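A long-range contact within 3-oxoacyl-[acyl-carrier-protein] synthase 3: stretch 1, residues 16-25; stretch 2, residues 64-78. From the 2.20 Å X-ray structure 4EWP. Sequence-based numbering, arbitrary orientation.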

# COMPACT_ATOMS: atom_id res chain seq x y z
N ILE A 16 -0.34 -17.49 12.73
CA ILE A 16 -1.58 -16.74 12.83
C ILE A 16 -2.23 -17.14 14.14
O ILE A 16 -2.57 -18.32 14.33
CB ILE A 16 -2.52 -17.06 11.64
CG1 ILE A 16 -1.91 -16.54 10.33
CG2 ILE A 16 -3.93 -16.48 11.88
CD1 ILE A 16 -2.65 -16.95 9.06
N VAL A 17 -2.39 -16.20 15.06
CA VAL A 17 -2.90 -16.56 16.39
C VAL A 17 -4.38 -16.25 16.59
O VAL A 17 -4.93 -16.53 17.66
CB VAL A 17 -2.08 -15.93 17.52
CG1 VAL A 17 -0.67 -16.48 17.48
CG2 VAL A 17 -2.07 -14.40 17.41
N ALA A 18 -5.03 -15.68 15.57
CA ALA A 18 -6.45 -15.38 15.66
C ALA A 18 -6.99 -14.84 14.36
O ALA A 18 -6.24 -14.34 13.51
CB ALA A 18 -6.72 -14.39 16.77
N VAL A 19 -8.31 -14.96 14.19
CA VAL A 19 -8.98 -14.38 13.04
C VAL A 19 -10.25 -13.65 13.47
O VAL A 19 -10.96 -14.08 14.38
CB VAL A 19 -9.28 -15.44 11.95
CG1 VAL A 19 -10.07 -16.60 12.52
CG2 VAL A 19 -9.99 -14.79 10.76
N GLY A 20 -10.52 -12.52 12.83
CA GLY A 20 -11.65 -11.69 13.17
C GLY A 20 -12.40 -11.32 11.90
O GLY A 20 -11.85 -11.39 10.81
N ALA A 21 -13.66 -10.95 12.05
CA ALA A 21 -14.54 -10.74 10.92
C ALA A 21 -15.50 -9.58 11.16
O ALA A 21 -15.95 -9.34 12.28
CB ALA A 21 -15.34 -12.02 10.64
N TYR A 22 -15.81 -8.85 10.09
CA TYR A 22 -16.94 -7.94 10.11
C TYR A 22 -17.75 -8.18 8.85
O TYR A 22 -17.23 -8.11 7.73
CB TYR A 22 -16.49 -6.47 10.20
CG TYR A 22 -17.65 -5.51 10.37
CD1 TYR A 22 -18.44 -5.12 9.29
CD2 TYR A 22 -17.96 -4.99 11.62
CE1 TYR A 22 -19.52 -4.24 9.45
CE2 TYR A 22 -19.02 -4.12 11.80
CZ TYR A 22 -19.80 -3.75 10.72
OH TYR A 22 -20.84 -2.88 10.92
N ARG A 23 -19.03 -8.47 9.04
CA ARG A 23 -19.95 -8.74 7.95
C ARG A 23 -21.13 -7.80 8.06
O ARG A 23 -21.87 -7.86 9.04
CB ARG A 23 -20.48 -10.17 8.04
CG ARG A 23 -19.44 -11.24 7.75
CD ARG A 23 -20.10 -12.61 7.72
NE ARG A 23 -19.11 -13.68 7.75
CZ ARG A 23 -18.58 -14.23 6.66
NH1 ARG A 23 -18.95 -13.80 5.45
NH2 ARG A 23 -17.70 -15.22 6.77
N PRO A 24 -21.31 -6.93 7.06
CA PRO A 24 -22.51 -6.08 7.01
C PRO A 24 -23.78 -6.93 7.13
O PRO A 24 -23.82 -8.03 6.59
CB PRO A 24 -22.42 -5.44 5.63
CG PRO A 24 -20.92 -5.36 5.38
CD PRO A 24 -20.38 -6.64 5.96
N ALA A 25 -24.79 -6.41 7.82
CA ALA A 25 -26.03 -7.16 8.04
C ALA A 25 -26.90 -7.22 6.80
O ALA A 25 -27.82 -8.05 6.72
CB ALA A 25 -26.81 -6.57 9.22
N VAL A 64 -14.42 1.65 9.76
CA VAL A 64 -15.38 1.06 10.67
C VAL A 64 -15.32 -0.47 10.63
O VAL A 64 -15.18 -1.14 11.66
CB VAL A 64 -16.80 1.55 10.38
CG1 VAL A 64 -17.84 0.65 11.07
CG2 VAL A 64 -16.95 2.98 10.86
N MET A 65 -15.40 -1.03 9.42
CA MET A 65 -15.37 -2.48 9.23
C MET A 65 -14.02 -3.08 9.66
O MET A 65 -13.99 -4.11 10.33
CB MET A 65 -15.70 -2.85 7.77
CG MET A 65 -17.12 -2.41 7.33
SD MET A 65 -17.62 -3.22 5.80
CE MET A 65 -16.62 -2.36 4.58
N ALA A 66 -12.92 -2.41 9.29
CA ALA A 66 -11.60 -2.90 9.64
C ALA A 66 -11.44 -2.99 11.15
O ALA A 66 -10.84 -3.93 11.68
CB ALA A 66 -10.51 -2.00 9.03
N VAL A 67 -11.98 -2.00 11.84
CA VAL A 67 -11.84 -1.92 13.29
C VAL A 67 -12.58 -3.05 14.01
O VAL A 67 -12.06 -3.67 14.93
CB VAL A 67 -12.28 -0.53 13.81
CG1 VAL A 67 -12.62 -0.55 15.30
CG2 VAL A 67 -11.20 0.48 13.51
N GLY A 68 -13.82 -3.30 13.58
CA GLY A 68 -14.60 -4.37 14.16
C GLY A 68 -13.87 -5.69 13.97
O GLY A 68 -13.71 -6.46 14.92
N ALA A 69 -13.41 -5.95 12.75
CA ALA A 69 -12.69 -7.20 12.50
C ALA A 69 -11.44 -7.24 13.38
O ALA A 69 -11.17 -8.24 14.05
CB ALA A 69 -12.33 -7.34 11.00
N ALA A 70 -10.71 -6.13 13.40
CA ALA A 70 -9.50 -6.04 14.21
C ALA A 70 -9.81 -6.33 15.67
O ALA A 70 -9.07 -7.06 16.33
CB ALA A 70 -8.86 -4.66 14.10
N ARG A 71 -10.88 -5.76 16.19
CA ARG A 71 -11.20 -5.98 17.60
C ARG A 71 -11.53 -7.45 17.92
O ARG A 71 -11.13 -7.96 18.97
CB ARG A 71 -12.32 -5.06 18.09
CG ARG A 71 -11.99 -3.58 18.03
CD ARG A 71 -12.95 -2.80 18.92
NE ARG A 71 -13.12 -1.41 18.50
CZ ARG A 71 -12.44 -0.39 19.01
NH1 ARG A 71 -11.51 -0.61 19.94
NH2 ARG A 71 -12.67 0.84 18.58
N GLU A 72 -12.26 -8.13 17.03
CA GLU A 72 -12.55 -9.55 17.27
C GLU A 72 -11.26 -10.37 17.34
O GLU A 72 -11.10 -11.25 18.20
CB GLU A 72 -13.48 -10.14 16.22
CG GLU A 72 -13.77 -11.60 16.52
CD GLU A 72 -14.77 -12.23 15.59
OE1 GLU A 72 -15.17 -11.58 14.61
OE2 GLU A 72 -15.14 -13.39 15.85
N ALA A 73 -10.33 -10.07 16.43
CA ALA A 73 -9.06 -10.77 16.38
C ALA A 73 -8.28 -10.54 17.67
O ALA A 73 -7.71 -11.47 18.24
CB ALA A 73 -8.25 -10.32 15.17
N LEU A 74 -8.27 -9.30 18.12
CA LEU A 74 -7.57 -8.94 19.34
C LEU A 74 -8.12 -9.71 20.53
O LEU A 74 -7.36 -10.27 21.34
CB LEU A 74 -7.69 -7.45 19.58
CG LEU A 74 -6.71 -6.59 18.78
CD1 LEU A 74 -7.04 -5.10 18.93
CD2 LEU A 74 -5.26 -6.88 19.22
N GLU A 75 -9.45 -9.74 20.64
CA GLU A 75 -10.11 -10.45 21.74
C GLU A 75 -9.82 -11.97 21.72
O GLU A 75 -9.53 -12.59 22.75
CB GLU A 75 -11.62 -10.18 21.71
CG GLU A 75 -12.39 -10.93 22.79
CD GLU A 75 -13.90 -10.83 22.63
OE1 GLU A 75 -14.36 -10.66 21.48
OE2 GLU A 75 -14.62 -10.92 23.65
N ARG A 76 -9.89 -12.57 20.54
CA ARG A 76 -9.59 -14.00 20.40
C ARG A 76 -8.14 -14.35 20.65
O ARG A 76 -7.83 -15.46 21.04
CB ARG A 76 -9.98 -14.49 19.01
CG ARG A 76 -11.47 -14.65 18.79
CD ARG A 76 -11.68 -15.17 17.40
NE ARG A 76 -13.09 -15.35 17.12
CZ ARG A 76 -13.55 -16.19 16.20
NH1 ARG A 76 -12.69 -16.93 15.51
NH2 ARG A 76 -14.85 -16.31 16.00
N ALA A 77 -7.24 -13.39 20.41
CA ALA A 77 -5.82 -13.59 20.67
C ALA A 77 -5.45 -13.32 22.15
O ALA A 77 -4.32 -13.55 22.57
CB ALA A 77 -4.99 -12.71 19.73
N GLY A 78 -6.41 -12.84 22.94
CA GLY A 78 -6.11 -12.45 24.31
C GLY A 78 -5.19 -11.23 24.37
O GLY A 78 -4.44 -11.05 25.32
O HOH W 1 -7.53 -17.29 18.96
O HOH W 2 -9.38 -17.15 16.11

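Strand 16-22 lies along helix 64-76 with its direction running nearly opposite (149° between the N-to-C directions), and their axes approach to 5.7 Å; together the two stretches bury 593 Å². Tyr22 covers the most surface. Its CA-to-CB bond points toward the helix, and chi1 in the t well lays the ring against Met65: Met65 CA sits over one face, 4.2 Å from the ring centroid, in a CH-pi contact, while Tyr22 CD1 meets Met65 CG at 3.6 Å. Tyr22 CB rests 3.4 Å from Met65 O and 4.3 Å from Ala69 CB. The broad, flat ring thus covers the helix backbone as well as side chains, and its hydroxyl is hydrogen-bonded elsewhere in the structure. Gly68 leaves room for it: a CB there would come within 2.8 Å of Tyr22 CD2.

Met65, buried and second in covered area, leaves the helix sideways, and its flexible chain ends leading away from the strand. Its sulfur is nevertheless 5.1 Å from the Tyr22 ring centroid, in an oblique sulfur-aromatic contact, and Met65 SD also touches Pro24 CG at 4.0 Å, so one side chain meets both the strand end and the loop beyond it.

Toward the middle, small residues let the backbones close in. Gly20 CA is 4.2 Å from Ala73 CA and makes a CA-H...O contact with Ala69 O at 3.6 Å; a CB on Gly20 would fall 2.2 Å from Ala69 O and 2.7 Å from Ala73 N. Ala69 and Ala73 present only methyl groups beside the strand, Ala69 CB lying 3.9 Å from Ala21 C. The one direct hydrogen bond across the contact is here: Ala21 N donates to Glu72 OE1 at 3.0 Å, reached by a Glu72 side chain extended with chi1 and chi2 both t. Its other carboxylate oxygen, Glu72 OE2, forms a salt bridge with Arg76 NH2 at 2.9 Å, tying the acid to its neighbour one turn along the helix.

At the other end, Ala18 points its methyl toward the helix, with Ala18 CB 3.4 Å from Ala73 O and 3.8 Å from Ala77 CB; Val17 CG2 adds an apolar contact to Ala77 CB at 4.1 Å. Arg76 borders this patch, its aliphatic Arg76 CD packing 3.3 Å from Val19 O. One water donates to both Val17 O (3.0 Å) and Arg76 O (2.8 Å), bridging the two backbones.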